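Local structure of pyridoxal kinase (4S1H) at residues 5-10 / 17-22; 109-114 / 219-224; 24-27 / 32-35; 76-81 / 227-232. The protein probably transfers the gamma-phosphate of ATP to pyridoxal, making pyridoxal 5'-phosphate, and binds ADP and magnesium. All blocks are in the same frame, centred on the assembly; numbering follows the deposited sequence.

Contact 1: 5-10 / 17-22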
loop_
_atom_site.group_PDB
_atom_site.type_symbol
_atom_site.label_atom_id
_atom_site.label_comp_id
_atom_site.label_asym_id
_atom_site.label_seq_id
_atom_site.Cartn_x
_atom_site.Cartn_y
_atom_site.Cartn_z
ATOM N N VAL A 5 2.271 7.550 11.921
ATOM C CA VAL A 5 0.865 7.563 11.571
ATOM C C VAL A 5 0.270 6.172 11.645
ATOM O O VAL A 5 0.917 5.208 11.255
ATOM C CB VAL A 5 0.633 8.102 10.122
ATOM C CG1 VAL A 5 -0.842 8.147 9.761
ATOM C CG2 VAL A 5 1.288 9.473 9.966
ATOM N N LEU A 6 -0.973 6.088 12.104
ATOM C CA LEU A 6 -1.767 4.863 11.984
ATOM C C LEU A 6 -2.995 5.220 11.193
ATOM O O LEU A 6 -3.687 6.200 11.527
ATOM C CB LEU A 6 -2.144 4.317 13.350
ATOM C CG LEU A 6 -3.230 3.263 13.427
ATOM C CD1 LEU A 6 -2.716 1.974 12.778
ATOM C CD2 LEU A 6 -3.613 3.046 14.883
ATOM N N THR A 7 -3.225 4.464 10.131
ATOM C CA THR A 7 -4.361 4.738 9.251
ATOM C C THR A 7 -5.136 3.460 8.990
ATOM O O THR A 7 -4.581 2.410 8.601
ATOM C CB THR A 7 -3.950 5.467 7.948
ATOM O OG1 THR A 7 -5.047 5.441 7.024
ATOM C CG2 THR A 7 -2.766 4.840 7.314
ATOM N N ILE A 8 -6.423 3.548 9.230
ATOM C CA ILE A 8 -7.344 2.429 9.199
ATOM C C ILE A 8 -8.380 2.726 8.146
ATOM O O ILE A 8 -9.221 3.635 8.322
ATOM C CB ILE A 8 -8.010 2.243 10.598
ATOM C CG1 ILE A 8 -6.962 2.014 11.694
ATOM C CG2 ILE A 8 -9.066 1.153 10.558
ATOM C CD1 ILE A 8 -7.493 2.065 13.118
ATOM N N SER A 9 -8.359 2.006 7.040
ATOM C CA SER A 9 -9.270 2.278 5.941
ATOM C C SER A 9 -9.251 1.131 4.933
ATOM O O SER A 9 -8.611 0.093 5.169
ATOM C CB SER A 9 -8.941 3.614 5.262
ATOM O OG SER A 9 -9.973 3.984 4.354
ATOM N N SER A 10 -9.963 1.292 3.843
ATOM C CA SER A 10 -10.205 0.218 2.890
ATOM C C SER A 10 -8.998 -0.056 2.014
ATOM O O SER A 10 -8.068 0.736 1.948
ATOM C CB SER A 10 -11.369 0.599 1.975
ATOM O OG SER A 10 -11.142 1.895 1.431
ATOM N N VAL A 17 -8.235 3.823 -3.910
ATOM C CA VAL A 17 -9.124 4.363 -2.857
ATOM C C VAL A 17 -8.512 4.069 -1.500
ATOM O O VAL A 17 -7.560 3.274 -1.404
ATOM C CB VAL A 17 -10.567 3.792 -2.923
ATOM C CG1 VAL A 17 -11.230 4.140 -4.247
ATOM C CG2 VAL A 17 -10.590 2.293 -2.690
ATOM N N GLY A 18 -9.060 4.721 -0.466
ATOM C CA GLY A 18 -8.778 4.438 0.906
ATOM C C GLY A 18 -7.311 4.351 1.258
ATOM O O GLY A 18 -6.488 5.211 0.877
ATOM N N ASN A 19 -6.967 3.282 1.966
ATOM C CA ASN A 19 -5.572 3.101 2.373
ATOM C C ASN A 19 -4.567 2.918 1.228
ATOM O O ASN A 19 -3.393 3.170 1.427
ATOM C CB ASN A 19 -5.404 1.975 3.407
ATOM C CG ASN A 19 -5.236 2.485 4.813
ATOM O OD1 ASN A 19 -4.995 3.670 5.039
ATOM N ND2 ASN A 19 -5.346 1.596 5.767
ATOM N N ARG A 20 -5.012 2.527 0.043
ATOM C CA ARG A 20 -4.134 2.495 -1.116
ATOM C C ARG A 20 -3.680 3.907 -1.517
ATOM O O ARG A 20 -2.497 4.132 -1.770
ATOM C CB ARG A 20 -4.767 1.718 -2.251
ATOM C CG ARG A 20 -3.888 1.433 -3.413
ATOM C CD ARG A 20 -2.830 0.342 -3.184
ATOM N NE ARG A 20 -1.992 0.464 -4.385
ATOM C CZ ARG A 20 -0.747 0.935 -4.473
ATOM N NH1 ARG A 20 -0.036 1.279 -3.394
ATOM N NH2 ARG A 20 -0.223 1.087 -5.674
ATOM N N CYS A 21 -4.616 4.860 -1.571
ATOM C CA CYS A 21 -4.263 6.298 -1.673
ATOM C C CYS A 21 -3.320 6.723 -0.562
ATOM O O CYS A 21 -2.347 7.424 -0.802
ATOM C CB CYS A 21 -5.508 7.182 -1.639
ATOM S SG CYS A 21 -6.552 6.924 -3.060
ATOM N N GLY A 22 -3.618 6.300 0.664
ATOM C CA GLY A 22 -2.820 6.641 1.811
ATOM C C GLY A 22 -1.405 6.143 1.679
ATOM O O GLY A 22 -0.464 6.879 1.954
#

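Contact 2: 109-114 / 219-224. With MG (magnesium ion), chain D.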
loop_
_atom_site.group_PDB
_atom_site.type_symbol
_atom_site.label_atom_id
_atom_site.label_comp_id
_atom_site.label_asym_id
_atom_site.label_seq_id
_atom_site.Cartn_x
_atom_site.Cartn_y
_atom_site.Cartn_z
ATOM N N LEU A 109 -7.537 12.677 12.496
ATOM C CA LEU A 109 -8.346 13.077 11.356
ATOM C C LEU A 109 -9.288 11.936 11.031
ATOM O O LEU A 109 -8.854 10.861 10.604
ATOM C CB LEU A 109 -7.454 13.405 10.147
ATOM C CG LEU A 109 -8.130 13.992 8.893
ATOM C CD1 LEU A 109 -7.063 14.571 7.978
ATOM C CD2 LEU A 109 -8.977 13.002 8.131
ATOM N N CYS A 110 -10.575 12.150 11.215
ATOM C CA CYS A 110 -11.605 11.189 10.891
ATOM C C CYS A 110 -12.210 11.578 9.557
ATOM O O CYS A 110 -12.795 12.661 9.421
ATOM C CB CYS A 110 -12.674 11.125 11.984
ATOM S SG CYS A 110 -13.974 9.919 11.667
ATOM N N ASP A 111 -12.052 10.729 8.562
ATOM C CA ASP A 111 -12.668 10.955 7.259
ATOM C C ASP A 111 -13.848 10.002 7.155
ATOM O O ASP A 111 -13.672 8.832 6.834
ATOM C CB ASP A 111 -11.631 10.623 6.184
ATOM C CG ASP A 111 -12.045 11.039 4.824
ATOM O OD1 ASP A 111 -12.900 11.943 4.704
ATOM O OD2 ASP A 111 -11.447 10.517 3.838
ATOM N N PRO A 112 -15.056 10.471 7.468
ATOM C CA PRO A 112 -16.213 9.591 7.437
ATOM C C PRO A 112 -16.559 9.281 5.986
ATOM O O PRO A 112 -16.749 10.189 5.203
ATOM C CB PRO A 112 -17.287 10.411 8.130
ATOM C CG PRO A 112 -16.919 11.834 7.880
ATOM C CD PRO A 112 -15.419 11.869 7.697
ATOM N N ILE A 113 -16.603 8.005 5.643
ATOM C CA ILE A 113 -16.928 7.552 4.290
ATOM C C ILE A 113 -18.276 6.875 4.360
ATOM O O ILE A 113 -18.414 5.737 4.795
ATOM C CB ILE A 113 -15.889 6.572 3.709
ATOM C CG1 ILE A 113 -14.478 7.123 3.894
ATOM C CG2 ILE A 113 -16.198 6.284 2.246
ATOM C CD1 ILE A 113 -14.236 8.473 3.261
ATOM N N LEU A 114 -19.284 7.602 3.936
ATOM C CA LEU A 114 -20.648 7.113 4.032
ATOM C C LEU A 114 -21.394 7.166 2.702
ATOM O O LEU A 114 -22.226 6.301 2.431
ATOM C CB LEU A 114 -21.417 7.888 5.089
ATOM C CG LEU A 114 -20.841 7.869 6.499
ATOM C CD1 LEU A 114 -21.671 8.779 7.373
ATOM C CD2 LEU A 114 -20.849 6.465 7.051
ATOM N N THR A 219 -7.753 10.989 -1.391
ATOM C CA THR A 219 -6.526 11.650 -1.825
ATOM C C THR A 219 -6.390 12.992 -1.113
ATOM O O THR A 219 -5.351 13.294 -0.551
ATOM C CB THR A 219 -6.520 11.785 -3.344
ATOM O OG1 THR A 219 -6.533 10.474 -3.923
ATOM C CG2 THR A 219 -5.337 12.581 -3.838
ATOM N N LEU A 220 -7.463 13.778 -1.076
ATOM C CA LEU A 220 -7.438 15.032 -0.308
ATOM C C LEU A 220 -7.007 14.826 1.152
ATOM O O LEU A 220 -6.145 15.561 1.668
ATOM C CB LEU A 220 -8.809 15.758 -0.335
ATOM C CG LEU A 220 -8.973 17.024 0.548
ATOM C CD1 LEU A 220 -7.943 18.084 0.215
ATOM C CD2 LEU A 220 -10.378 17.562 0.425
ATOM N N THR A 221 -7.621 13.848 1.811
ATOM C CA THR A 221 -7.368 13.551 3.197
ATOM C C THR A 221 -5.866 13.309 3.424
ATOM O O THR A 221 -5.293 13.897 4.354
ATOM C CB THR A 221 -8.148 12.304 3.616
ATOM O OG1 THR A 221 -9.544 12.605 3.680
ATOM C CG2 THR A 221 -7.689 11.756 4.963
ATOM N N TYR A 222 -5.236 12.472 2.604
ATOM C CA TYR A 222 -3.815 12.135 2.866
ATOM C C TYR A 222 -2.831 13.227 2.460
ATOM O O TYR A 222 -1.824 13.411 3.125
ATOM C CB TYR A 222 -3.440 10.783 2.254
ATOM C CG TYR A 222 -4.167 9.680 2.974
ATOM C CD1 TYR A 222 -3.780 9.279 4.267
ATOM C CD2 TYR A 222 -5.248 9.054 2.398
ATOM C CE1 TYR A 222 -4.479 8.277 4.950
ATOM C CE2 TYR A 222 -5.948 8.060 3.077
ATOM C CZ TYR A 222 -5.560 7.692 4.343
ATOM O OH TYR A 222 -6.232 6.712 5.023
ATOM N N ILE A 223 -3.160 14.019 1.445
ATOM C CA ILE A 223 -2.281 15.155 1.109
ATOM C C ILE A 223 -2.385 16.215 2.225
ATOM O O ILE A 223 -1.365 16.716 2.705
ATOM C CB ILE A 223 -2.578 15.777 -0.268
ATOM C CG1 ILE A 223 -2.367 14.729 -1.386
ATOM C CG2 ILE A 223 -1.634 16.954 -0.513
ATOM C CD1 ILE A 223 -2.864 15.150 -2.760
ATOM N N LEU A 224 -3.615 16.551 2.599
ATOM C CA LEU A 224 -3.844 17.488 3.726
ATOM C C LEU A 224 -3.108 17.069 5.001
ATOM O O LEU A 224 -2.333 17.835 5.573
ATOM C CB LEU A 224 -5.344 17.573 4.008
ATOM C CG LEU A 224 -5.753 18.320 5.274
ATOM C CD1 LEU A 224 -5.294 19.758 5.188
ATOM C CD2 LEU A 224 -7.253 18.192 5.440
HETATM MG MG MG D . -13.723 12.919 3.169
HETATM O O HOH W 1 -13.015 11.395 1.729
HETATM O O HOH W 2 -15.413 11.915 3.367
HETATM O O HOH W 3 -11.693 13.952 2.758
HETATM O O HOH W 4 -14.478 14.054 1.636
#

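Contact 3: 24-27 / 32-35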
loop_
_atom_site.group_PDB
_atom_site.type_symbol
_atom_site.label_atom_id
_atom_site.label_comp_id
_atom_site.label_asym_id
_atom_site.label_seq_id
_atom_site.Cartn_x
_atom_site.Cartn_y
_atom_site.Cartn_z
ATOM N N ILE A 24 0.315 5.442 -1.123
ATOM C CA ILE A 24 0.986 6.154 -2.182
ATOM C C ILE A 24 1.416 7.537 -1.686
ATOM O O ILE A 24 2.547 7.966 -1.916
ATOM C CB ILE A 24 0.085 6.298 -3.425
ATOM C CG1 ILE A 24 -0.134 4.924 -4.060
ATOM C CG2 ILE A 24 0.699 7.262 -4.447
ATOM C CD1 ILE A 24 -1.330 4.882 -4.997
ATOM N N ILE A 25 0.499 8.235 -1.018
ATOM C CA ILE A 25 0.751 9.620 -0.629
ATOM C C ILE A 25 1.756 9.693 0.537
ATOM O O ILE A 25 2.757 10.411 0.456
ATOM C CB ILE A 25 -0.557 10.382 -0.337
ATOM C CG1 ILE A 25 -1.379 10.401 -1.619
ATOM C CG2 ILE A 25 -0.236 11.777 0.175
ATOM C CD1 ILE A 25 -2.857 10.697 -1.427
ATOM N N LEU A 26 1.474 8.982 1.614
ATOM C CA LEU A 26 2.365 8.985 2.793
ATOM C C LEU A 26 3.741 8.414 2.454
ATOM O O LEU A 26 4.760 8.965 2.900
ATOM C CB LEU A 26 1.730 8.255 3.969
ATOM C CG LEU A 26 0.530 8.954 4.607
ATOM C CD1 LEU A 26 -0.273 8.037 5.513
ATOM C CD2 LEU A 26 0.941 10.208 5.368
ATOM N N ASP A 27 3.792 7.374 1.637
ATOM C CA ASP A 27 5.115 6.885 1.150
ATOM C C ASP A 27 5.877 8.005 0.384
ATOM O O ASP A 27 7.073 8.233 0.620
ATOM C CB ASP A 27 5.021 5.611 0.254
ATOM C CG ASP A 27 4.494 4.336 0.998
ATOM O OD1 ASP A 27 4.379 4.301 2.252
ATOM O OD2 ASP A 27 4.156 3.334 0.290
ATOM N N GLN A 32 6.567 7.579 7.808
ATOM C CA GLN A 32 6.457 6.168 8.152
ATOM C C GLN A 32 5.106 5.925 8.826
ATOM O O GLN A 32 4.770 6.584 9.822
ATOM C CB GLN A 32 7.586 5.737 9.058
ATOM C CG GLN A 32 7.536 4.242 9.300
ATOM C CD GLN A 32 8.766 3.692 9.979
ATOM O OE1 GLN A 32 9.889 4.022 9.603
ATOM N NE2 GLN A 32 8.564 2.832 10.974
ATOM N N SER A 33 4.332 4.990 8.269
ATOM C CA SER A 33 2.931 4.782 8.667
ATOM C C SER A 33 2.563 3.302 8.754
ATOM O O SER A 33 3.172 2.469 8.074
ATOM C CB SER A 33 2.021 5.467 7.665
ATOM O OG SER A 33 2.384 6.836 7.540
ATOM N N ILE A 34 1.596 3.013 9.608
ATOM C CA ILE A 34 0.963 1.725 9.715
ATOM C C ILE A 34 -0.355 1.797 8.941
ATOM O O ILE A 34 -1.160 2.700 9.176
ATOM C CB ILE A 34 0.677 1.371 11.189
ATOM C CG1 ILE A 34 1.957 1.387 12.034
ATOM C CG2 ILE A 34 -0.044 0.037 11.279
ATOM C CD1 ILE A 34 1.687 1.322 13.533
ATOM N N PHE A 35 -0.581 0.833 8.053
ATOM C CA PHE A 35 -1.788 0.769 7.232
ATOM C C PHE A 35 -2.591 -0.485 7.567
ATOM O O PHE A 35 -2.302 -1.594 7.055
ATOM C CB PHE A 35 -1.469 0.829 5.738
ATOM C CG PHE A 35 -0.681 2.033 5.328
ATOM C CD1 PHE A 35 0.722 2.037 5.382
ATOM C CD2 PHE A 35 -1.329 3.193 4.898
ATOM C CE1 PHE A 35 1.445 3.166 4.997
ATOM C CE2 PHE A 35 -0.585 4.293 4.487
ATOM C CZ PHE A 35 0.785 4.301 4.575
#

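Contact 4: 76-81 / 227-232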
loop_
_atom_site.group_PDB
_atom_site.type_symbol
_atom_site.label_atom_id
_atom_site.label_comp_id
_atom_site.label_asym_id
_atom_site.label_seq_id
_atom_site.Cartn_x
_atom_site.Cartn_y
_atom_site.Cartn_z
ATOM N N ILE A 76 3.009 6.741 17.749
ATOM C CA ILE A 76 1.998 7.308 16.865
ATOM C C ILE A 76 1.682 8.734 17.313
ATOM O O ILE A 76 1.488 8.947 18.481
ATOM C CB ILE A 76 0.711 6.432 16.901
ATOM C CG1 ILE A 76 0.955 5.078 16.228
ATOM C CG2 ILE A 76 -0.483 7.106 16.246
ATOM C CD1 ILE A 76 1.581 5.162 14.864
ATOM N N GLU A 77 1.759 9.680 16.393
ATOM C CA GLU A 77 1.330 11.089 16.652
ATOM C C GLU A 77 0.075 11.492 15.889
ATOM O O GLU A 77 -0.511 12.552 16.173
ATOM C CB GLU A 77 2.468 12.048 16.314
ATOM C CG GLU A 77 3.728 11.829 17.149
ATOM C CD GLU A 77 4.902 12.680 16.688
ATOM O OE1 GLU A 77 4.695 13.858 16.316
ATOM O OE2 GLU A 77 6.043 12.178 16.709
ATOM N N PHE A 78 -0.313 10.673 14.913
ATOM C CA PHE A 78 -1.385 10.981 13.975
ATOM C C PHE A 78 -2.175 9.731 13.693
ATOM O O PHE A 78 -1.602 8.644 13.494
ATOM C CB PHE A 78 -0.829 11.559 12.667
ATOM C CG PHE A 78 -0.082 12.835 12.863
ATOM C CD1 PHE A 78 -0.774 14.065 12.837
ATOM C CD2 PHE A 78 1.263 12.835 13.131
ATOM C CE1 PHE A 78 -0.102 15.261 13.051
ATOM C CE2 PHE A 78 1.953 14.009 13.367
ATOM C CZ PHE A 78 1.270 15.220 13.302
ATOM N N LEU A 79 -3.500 9.896 13.661
ATOM C CA LEU A 79 -4.409 8.829 13.382
ATOM C C LEU A 79 -5.328 9.247 12.280
ATOM O O LEU A 79 -5.767 10.398 12.278
ATOM C CB LEU A 79 -5.195 8.531 14.630
ATOM C CG LEU A 79 -6.199 7.404 14.573
ATOM C CD1 LEU A 79 -5.513 6.066 14.393
ATOM C CD2 LEU A 79 -6.964 7.416 15.869
ATOM N N VAL A 80 -5.607 8.335 11.351
ATOM C CA VAL A 80 -6.608 8.557 10.289
ATOM C C VAL A 80 -7.522 7.377 10.224
ATOM O O VAL A 80 -7.044 6.221 10.291
ATOM C CB VAL A 80 -5.994 8.749 8.895
ATOM C CG1 VAL A 80 -7.065 8.925 7.827
ATOM C CG2 VAL A 80 -5.046 9.914 8.895
ATOM N N THR A 81 -8.809 7.628 10.100
ATOM C CA THR A 81 -9.756 6.592 9.784
ATOM C C THR A 81 -10.485 6.956 8.528
ATOM O O THR A 81 -10.740 8.164 8.252
ATOM C CB THR A 81 -10.701 6.264 10.961
ATOM O OG1 THR A 81 -11.527 7.402 11.204
ATOM C CG2 THR A 81 -9.947 5.887 12.235
ATOM N N TRP A 227 0.755 17.465 4.862
ATOM C CA TRP A 227 1.220 18.833 5.087
ATOM C C TRP A 227 1.039 19.286 6.550
ATOM O O TRP A 227 1.906 19.942 7.084
ATOM C CB TRP A 227 0.531 19.819 4.151
ATOM C CG TRP A 227 1.009 19.760 2.751
ATOM C CD1 TRP A 227 0.246 19.605 1.655
ATOM C CD2 TRP A 227 2.374 19.870 2.288
ATOM N NE1 TRP A 227 1.034 19.610 0.528
ATOM C CE2 TRP A 227 2.345 19.757 0.894
ATOM C CE3 TRP A 227 3.618 20.062 2.923
ATOM C CZ2 TRP A 227 3.505 19.794 0.104
ATOM C CZ3 TRP A 227 4.781 20.078 2.140
ATOM C CH2 TRP A 227 4.715 19.956 0.744
ATOM N N ILE A 228 -0.032 18.850 7.192
ATOM C CA ILE A 228 -0.164 19.064 8.634
ATOM C C ILE A 228 1.001 18.440 9.401
ATOM O O ILE A 228 1.595 19.073 10.280
ATOM C CB ILE A 228 -1.490 18.525 9.158
ATOM C CG1 ILE A 228 -2.670 19.360 8.630
ATOM C CG2 ILE A 228 -1.507 18.529 10.676
ATOM C CD1 ILE A 228 -4.010 18.718 8.815
ATOM N N ILE A 229 1.308 17.206 9.055
ATOM C CA ILE A 229 2.449 16.530 9.651
ATOM C C ILE A 229 3.750 17.302 9.457
ATOM O O ILE A 229 4.584 17.391 10.390
ATOM C CB ILE A 229 2.563 15.047 9.167
ATOM C CG1 ILE A 229 1.410 14.240 9.754
ATOM C CG2 ILE A 229 3.909 14.435 9.555
ATOM C CD1 ILE A 229 1.215 12.854 9.170
ATOM N N LYS A 230 3.965 17.824 8.253
ATOM C CA LYS A 230 5.166 18.616 7.945
ATOM C C LYS A 230 5.190 20.010 8.620
ATOM O O LYS A 230 6.174 20.743 8.469
ATOM C CB LYS A 230 5.352 18.743 6.425
ATOM C CG LYS A 230 5.575 17.424 5.665
ATOM C CD LYS A 230 6.882 16.760 6.003
ATOM C CE LYS A 230 6.959 15.394 5.336
ATOM N NZ LYS A 230 8.224 14.707 5.711
ATOM N N GLY A 231 4.138 20.371 9.354
ATOM C CA GLY A 231 4.097 21.591 10.132
ATOM C C GLY A 231 3.469 22.778 9.429
ATOM O O GLY A 231 3.620 23.906 9.882
ATOM N N ILE A 232 2.787 22.535 8.316
ATOM C CA ILE A 232 2.136 23.628 7.537
ATOM C C ILE A 232 0.823 24.014 8.231
ATOM O O ILE A 232 0.050 23.135 8.570
ATOM C CB ILE A 232 1.870 23.172 6.078
ATOM C CG1 ILE A 232 3.170 22.703 5.415
ATOM C CG2 ILE A 232 1.224 24.252 5.225
ATOM C CD1 ILE A 232 4.301 23.692 5.475
#

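Contact 1: 5-10 / 17-22
Asn19 reaches from the helix across to Thr7 on the strand; the side chains come from opposite directions, and the Asn19 amide makes two hydrogen bonds with Thr7, one to its hydroxyl and one to its backbone carbonyl. Thr7 OG1 donates to Asn19 OD1 at 2.7 Å, in the plane of the Asn19 side-chain carbonyl, on a lone pair of OD1. Asn19 ND2 bonds back to Thr7 O at 3.0 Å with a nearly straight N-H (168°); it stands above the carbonyl plane of Thr7, although that oxygen lies close to the amide plane of Asn19. One residue therefore takes both ends of the amide, which settles which end is oxygen and fixes its rotation. The amide gets there with an intermediate chi1 of -102°, away from the usual staggered values. Asn19 ND2 also passes Ser9 N at 3.3 Å, but both are donors and no bond forms.

The backbone completes the grip: Asn19 N donates to Ser10 O at 2.8 Å, while the CA of Gly18 sits 3.5 Å from Ser10 OG. In the second shell, Tyr222 OH bonds Thr7 OG1, Asp218 OD2 takes Gly18 N, and Ser9 OG turns to Tyr83 N. Ser10, which follows the strand, binds pyridoxal 5'-phosphate, and these bonds probably help to place it. This is the strand-to-helix corner of a beta-alpha-beta unit, beside the pyridoxal 5'-phosphate site of a ribokinase-type fold.

Contact 2: 109-114 / 219-224
Asp111, which follows Cys110 in the chain, faces Thr221 of helix 216-229, with their CA atoms 7.2 Å apart. The carboxylate crosses the threonine side chain, bringing Asp111 OD2 to 2.8 Å from Thr221 OG1. That approach is close, but the hydroxyl has its hydrogen bond with Gly217 O, one turn back in the helix.

The two carboxylate oxygens divide their work. With CG anti to the backbone N (chi1 -170°), Asp111 sends OD1 onto the magnesium ion at 2.0 Å, while OD2 stays off the metal and probably accepts a hydrogen bond from coordinated water 1. Water 3, on the same ion, is 2.7 Å from Thr221 OG1, giving the helix a water-mediated hold on the metal. Pro112 O accepts from water 2 at 2.9 Å. These three waters, water 4, Asp111 OD1 and Thr141 O make six ligands around the magnesium.

Next to this polar cluster the contact is greasy: Leu109 CD2 rests 3.6 Å from Thr221 CG2, and Leu109 CD1 lies a looser 4.4 Å from Leu224 CD2. Strand 107-110 runs between strands 78-81 and 139-140 in the sheet, helix 124-133 packs against Cys110 and Pro112, and helix 234-250 lies against Leu220 and Leu224; on another flank of helix 216-229, Tyr222 meets helix 18-28.

Contact 3: 24-27 / 32-35
Leu26 and Phe35 each swing CG anti to their own carbonyl carbon (chi1 -69° and -56°), which sends the leucine branch and the aromatic ring into the same space between helix and strand. Leu26 then extends CD1 to Phe35 CE2 at 3.9 Å, approaching the ring obliquely. The leucine CB follows, 4.1 Å from Phe35 CZ, so the ring tip lies against both the root and one end of the branched chain.

The same methyl serves a second neighbour: Leu26 CD1 is 3.6 Å from Ser33 OG. This is simple van der Waals contact, for the serine hydroxyl has its polar partner close by in the chain, hydrogen bonding to Ile31 O and so satisfying itself inside the turn before the strand. At the other side of the ring tip, Asp27 OD1 lies 4.2 Å from Phe35 CE1, oblique to the ring, with the carboxylate plane almost perpendicular to it (85°). That oxygen is committed elsewhere, in a salt bridge to Arg20 of the second subunit, and the backbone of Phe35 likewise bonds to that subunit, through Phe35 O to its Tyr11 OH. The contact is therefore part of the interface between the two subunits.

Helix 18-28 is here folded onto strand 33-41 through a short turn, the second half of a beta-alpha-beta unit whose two strands run parallel and adjacent in the central sheet, as in ribokinase-like enzymes.

Contact 4: 76-81 / 227-232
Ile228, one of two isoleucines that meet Phe78, gives its carbonyl O to Gly231 N at 3.0 Å; with Ile232 N bonded to Trp227 O, also 3.0 Å, this makes the Schellman motif that ends helix 216-229. Gly231 takes the positive phi of 94° that the motif needs. The cap thus occupies carbonyls of the last turn, the turn from which the isoleucines reach the strand.

The contact itself is apolar. Ile229 lays its CG1 over one face of the Phe78 ring, 3.4 Å from the centroid and only 3° off the normal, a well-centred CH-pi interaction. The two side chains slide past each other in opposite directions, and Ile229 CD1 runs on beyond the centre toward the root of the ring, 3.9 Å from Phe78 CG. Having CG1 anti to its carbonyl carbon (chi1 -69°) is what directs this branch of Ile229 to the ring. Ile228 adds a lighter touch, its CG2 approaching Phe78 CE1 obliquely at 4.3 Å.

Val5 of strand 5-9 touches both Phe78 and Ile229, and Tyr107 of strand 107-110, the neighbour on the other side, touches Phe78. All three touching residues stay partly exposed, at the edge of the layer between sheet and helix. With no hydrogen bond or charge pairing across it, this join relies on dispersion and hydrophobic burial, with the CH-pi geometry giving it direction.

How the contacts relate
From the N terminus, contact 1 comes first, closing the short loop between strand 5-9 and helix 18-28. Contact 3 follows in series, closing the turn from that helix into strand 33-41; together they complete one beta-alpha-beta unit, with Thr7 N bonded to Ile34 O between the strands. Contact 4 then joins strand 78-81 to the end of helix 216-229, spanning nearly 150 residues, and contact 2 lies wholly within that span, uniting strand 107-110 with the same helix. None of the four cross. Helix 216-229 thus faces successive strands, and its Tyr222 packs on Leu26 of contact 3, so both helices share one side of the central sheet.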